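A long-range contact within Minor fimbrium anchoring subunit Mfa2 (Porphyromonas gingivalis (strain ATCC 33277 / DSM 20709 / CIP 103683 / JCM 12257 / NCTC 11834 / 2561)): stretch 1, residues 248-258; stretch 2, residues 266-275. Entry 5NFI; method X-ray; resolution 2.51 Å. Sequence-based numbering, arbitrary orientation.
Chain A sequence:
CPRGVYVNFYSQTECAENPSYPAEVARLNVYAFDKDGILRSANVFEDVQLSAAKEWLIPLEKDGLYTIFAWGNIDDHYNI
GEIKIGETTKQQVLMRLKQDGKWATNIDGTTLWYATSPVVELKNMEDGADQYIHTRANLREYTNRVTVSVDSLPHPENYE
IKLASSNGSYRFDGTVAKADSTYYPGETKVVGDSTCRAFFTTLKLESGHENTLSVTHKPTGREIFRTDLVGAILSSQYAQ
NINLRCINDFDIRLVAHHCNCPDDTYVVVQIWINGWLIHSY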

# COMPACT_ATOMS: atom_id res chain seq x y z
N ASN A 248 -7.74 -4.59 3.61
CA ASN A 248 -6.30 -4.40 3.89
C ASN A 248 -5.72 -5.38 4.91
O ASN A 248 -4.60 -5.22 5.39
CB ASN A 248 -6.04 -2.97 4.38
CG ASN A 248 -6.33 -1.93 3.33
OD1 ASN A 248 -7.43 -1.39 3.25
ND2 ASN A 248 -5.35 -1.67 2.48
N ASP A 249 -6.50 -6.41 5.24
CA ASP A 249 -6.04 -7.43 6.17
C ASP A 249 -6.31 -8.80 5.60
O ASP A 249 -7.40 -9.09 5.13
CB ASP A 249 -6.73 -7.26 7.52
CG ASP A 249 -6.15 -6.11 8.31
OD1 ASP A 249 -6.33 -4.96 7.86
OD2 ASP A 249 -5.50 -6.35 9.35
N PHE A 250 -5.29 -9.66 5.63
CA PHE A 250 -5.40 -10.92 4.93
C PHE A 250 -4.97 -12.09 5.81
O PHE A 250 -3.79 -12.22 6.14
CB PHE A 250 -4.57 -10.87 3.64
CG PHE A 250 -5.06 -9.87 2.64
CD1 PHE A 250 -4.63 -8.54 2.68
CD2 PHE A 250 -5.96 -10.24 1.65
CE1 PHE A 250 -5.09 -7.60 1.77
CE2 PHE A 250 -6.44 -9.30 0.72
CZ PHE A 250 -6.00 -7.98 0.79
N ASP A 251 -5.94 -12.90 6.23
CA ASP A 251 -5.62 -14.11 6.97
C ASP A 251 -5.52 -15.25 5.97
O ASP A 251 -6.49 -15.56 5.28
CB ASP A 251 -6.66 -14.43 8.05
CG ASP A 251 -6.06 -15.21 9.21
OD1 ASP A 251 -4.88 -15.60 9.11
OD2 ASP A 251 -6.75 -15.46 10.23
N ILE A 252 -4.33 -15.82 5.86
CA ILE A 252 -4.05 -16.84 4.86
C ILE A 252 -3.66 -18.14 5.52
O ILE A 252 -2.80 -18.17 6.42
CB ILE A 252 -2.91 -16.41 3.92
CG1 ILE A 252 -3.21 -15.03 3.34
CG2 ILE A 252 -2.68 -17.47 2.83
CD1 ILE A 252 -2.19 -14.55 2.36
N ARG A 253 -4.32 -19.22 5.10
CA ARG A 253 -3.93 -20.54 5.59
C ARG A 253 -3.39 -21.41 4.47
O ARG A 253 -3.99 -21.53 3.40
CB ARG A 253 -5.10 -21.23 6.27
CG ARG A 253 -4.71 -22.59 6.81
CD ARG A 253 -5.81 -23.19 7.64
NE ARG A 253 -5.50 -24.57 7.95
CZ ARG A 253 -6.34 -25.58 7.75
NH1 ARG A 253 -7.55 -25.36 7.26
NH2 ARG A 253 -5.97 -26.82 8.07
N LEU A 254 -2.24 -22.01 4.72
CA LEU A 254 -1.65 -22.97 3.81
C LEU A 254 -1.69 -24.35 4.45
O LEU A 254 -1.10 -24.57 5.51
CB LEU A 254 -0.22 -22.56 3.47
CG LEU A 254 -0.13 -21.16 2.86
CD1 LEU A 254 1.33 -20.75 2.58
CD2 LEU A 254 -1.00 -21.09 1.61
N VAL A 255 -2.43 -25.26 3.84
CA VAL A 255 -2.49 -26.61 4.37
C VAL A 255 -1.41 -27.46 3.72
O VAL A 255 -1.41 -27.66 2.52
CB VAL A 255 -3.86 -27.23 4.14
CG1 VAL A 255 -3.93 -28.59 4.82
CG2 VAL A 255 -4.94 -26.30 4.66
N ALA A 256 -0.46 -27.92 4.54
CA ALA A 256 0.62 -28.76 4.05
C ALA A 256 0.24 -30.23 4.21
O ALA A 256 -0.54 -30.61 5.09
CB ALA A 256 1.91 -28.46 4.79
N HIS A 257 0.80 -31.06 3.34
CA HIS A 257 0.64 -32.49 3.47
C HIS A 257 1.89 -33.15 2.90
O HIS A 257 2.53 -32.61 1.99
CB HIS A 257 -0.62 -32.97 2.74
CG HIS A 257 -0.95 -34.40 3.00
ND1 HIS A 257 -0.43 -35.11 4.07
CD2 HIS A 257 -1.74 -35.27 2.33
CE1 HIS A 257 -0.90 -36.34 4.05
NE2 HIS A 257 -1.69 -36.47 3.00
N HIS A 258 2.25 -34.30 3.47
CA HIS A 258 3.34 -35.05 2.91
C HIS A 258 3.01 -35.39 1.46
O HIS A 258 1.85 -35.63 1.13
CB HIS A 258 3.60 -36.31 3.72
CG HIS A 258 4.80 -37.07 3.25
ND1 HIS A 258 4.71 -38.11 2.35
CD2 HIS A 258 6.12 -36.91 3.52
CE1 HIS A 258 5.93 -38.57 2.10
NE2 HIS A 258 6.80 -37.85 2.79
N TYR A 266 7.22 -32.26 1.87
CA TYR A 266 5.89 -31.73 2.04
C TYR A 266 5.54 -30.79 0.92
O TYR A 266 6.42 -30.22 0.25
CB TYR A 266 5.76 -31.06 3.40
CG TYR A 266 5.62 -32.11 4.44
CD1 TYR A 266 6.72 -32.89 4.81
CD2 TYR A 266 4.39 -32.40 5.00
CE1 TYR A 266 6.60 -33.89 5.73
CE2 TYR A 266 4.26 -33.42 5.93
CZ TYR A 266 5.37 -34.16 6.29
OH TYR A 266 5.26 -35.17 7.22
N VAL A 267 4.25 -30.66 0.68
CA VAL A 267 3.74 -29.74 -0.31
C VAL A 267 2.50 -29.06 0.23
O VAL A 267 1.95 -29.50 1.24
CB VAL A 267 3.36 -30.45 -1.60
CG1 VAL A 267 4.60 -30.99 -2.28
CG2 VAL A 267 2.37 -31.54 -1.29
N VAL A 268 2.06 -28.01 -0.44
CA VAL A 268 0.86 -27.29 -0.02
C VAL A 268 -0.30 -27.73 -0.91
O VAL A 268 -0.20 -27.71 -2.13
CB VAL A 268 1.07 -25.77 -0.10
CG1 VAL A 268 -0.25 -25.02 -0.06
CG2 VAL A 268 2.00 -25.29 1.01
N VAL A 269 -1.40 -28.15 -0.28
CA VAL A 269 -2.53 -28.77 -0.97
C VAL A 269 -3.85 -28.02 -0.78
O VAL A 269 -4.90 -28.53 -1.15
CB VAL A 269 -2.76 -30.23 -0.50
CG1 VAL A 269 -1.57 -31.12 -0.86
CG2 VAL A 269 -3.02 -30.26 1.00
N GLN A 270 -3.78 -26.84 -0.18
CA GLN A 270 -4.94 -25.98 0.06
C GLN A 270 -4.49 -24.60 0.51
O GLN A 270 -3.74 -24.46 1.49
CB GLN A 270 -5.87 -26.56 1.12
CG GLN A 270 -7.09 -27.25 0.55
CD GLN A 270 -8.01 -27.79 1.62
OE1 GLN A 270 -7.87 -27.48 2.81
NE2 GLN A 270 -8.97 -28.61 1.20
N ILE A 271 -4.94 -23.58 -0.20
CA ILE A 271 -4.69 -22.24 0.26
C ILE A 271 -6.01 -21.52 0.56
O ILE A 271 -6.87 -21.34 -0.31
CB ILE A 271 -3.84 -21.45 -0.76
CG1 ILE A 271 -3.88 -19.95 -0.44
CG2 ILE A 271 -4.31 -21.71 -2.17
CD1 ILE A 271 -2.95 -19.11 -1.29
N TRP A 272 -6.19 -21.16 1.83
CA TRP A 272 -7.36 -20.43 2.29
C TRP A 272 -7.00 -18.96 2.43
O TRP A 272 -5.93 -18.63 2.94
CB TRP A 272 -7.86 -20.97 3.63
CG TRP A 272 -8.31 -22.40 3.63
CD1 TRP A 272 -7.51 -23.51 3.58
CD2 TRP A 272 -9.66 -22.87 3.75
NE1 TRP A 272 -8.29 -24.65 3.62
CE2 TRP A 272 -9.60 -24.28 3.73
CE3 TRP A 272 -10.90 -22.25 3.84
CZ2 TRP A 272 -10.75 -25.07 3.81
CZ3 TRP A 272 -12.04 -23.03 3.91
CH2 TRP A 272 -11.95 -24.43 3.90
N ILE A 273 -7.89 -18.07 1.98
CA ILE A 273 -7.73 -16.63 2.19
C ILE A 273 -9.04 -16.04 2.70
O ILE A 273 -10.10 -16.21 2.08
CB ILE A 273 -7.30 -15.89 0.91
CG1 ILE A 273 -5.97 -16.45 0.41
CG2 ILE A 273 -7.10 -14.39 1.20
CD1 ILE A 273 -5.48 -15.81 -0.87
N ASN A 274 -8.95 -15.39 3.85
CA ASN A 274 -10.09 -14.81 4.55
C ASN A 274 -11.28 -15.75 4.62
O ASN A 274 -12.43 -15.35 4.46
CB ASN A 274 -10.47 -13.48 3.91
CG ASN A 274 -9.40 -12.42 4.13
OD1 ASN A 274 -8.41 -12.67 4.83
ND2 ASN A 274 -9.57 -11.25 3.53
N GLY A 275 -11.00 -17.02 4.88
CA GLY A 275 -12.05 -18.00 5.10
C GLY A 275 -12.59 -18.64 3.84
O GLY A 275 -13.47 -19.47 3.90

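The two stretches are neighbouring antiparallel strands, 249-258 and 266-273, whose pairing buries 920 Å² in total. Backbone hydrogen bonds run the length of the pair, while the side chains alternate between a buried face, with Ile252, Leu254, Ala256, Val268, Ile271 and Ile273, and a more open one, with Arg253, Val255, His257, Val267, Gln270 and Trp272.

Stretch 2 opens with Tyr266, opposite His258. Its ring leans back over stretch 1, so that His258 CA sits over one face, 3.8 Å from the centroid of the Tyr266 ring. The His258 ring presents its edge to the same aromatic ring, with centroids 5.2 Å apart and planes at 82°. A broad, flat side chain suits this position, because one tyrosine can cover both the backbone and the imidazole of the partner.

Val267 supplies a reciprocal pair of backbone bonds: Val267 N donates to His257 O and His257 N donates to Val267 O, both at 2.9 Å. A beta-branched valine suits this extended backbone. Its neighbour Val268 turns to the buried face opposite Ala256. Ala256 and Val268 form a non-hydrogen-bonded pair, so their CA atoms come to 4.3 Å; the alanine methyl adds little bulk on the buried face. Val268 CG2 reaches Leu254 CB at 4.3 Å.

At Val269 the regular alternation is interrupted. Val269 N donates to Val255 O at 2.8 Å, yet Val255 N is bonded to the next residue, through Gln270 O, also at 2.8 Å. Two residues of stretch 2 therefore serve one of stretch 1, and the phi/psi of Val269, -121/9, departs from extended values. The side chain of Val269 points sideways, and its methyls suit it to apolar contact: CG2 lies 4.0 Å from His257 CB and 4.3 Å from Val255 CG1.

Gln270 suits the open face because its amide can serve a neighbour: Gln270 OE1 accepts a 3.0 Å hydrogen bond from Trp272 NE1, which helps fix the indole. Ile271 returns to the buried face, where its CB packs 3.7 Å from Leu254 CD2. Beta-branched residues such as isoleucine and valine favour extended backbone, and an aliphatic side chain brings no polar group to be satisfied there.

Trp272 pairs squarely with Arg253. Trp272 N donates to Arg253 O at 2.7 Å, and Arg253 N to Trp272 O at 2.8 Å. The extended arginine carries its NH1 over one face of the broad indole, 3.8 Å from Trp272 NE1, while Val255 CG2 meets the ring edge, 3.9 Å from Trp272 CD1.

Ile273 continues the buried layer, its CG1 4.2 Å from Ile252 CG2 and its CG2 4.3 Å from Phe250 CD2. Asn274 then extends the ladder beyond the strand. Its backbone N donates to Asp251 O at 2.9 Å, and its side-chain OD1 accepts from Asp251 N at 2.8 Å, replacing a backbone carbonyl; Asn274 ND2 adds a weak bond to Asp249 O at 3.5 Å. Asparagine also tolerates the left-handed phi/psi of 45/41.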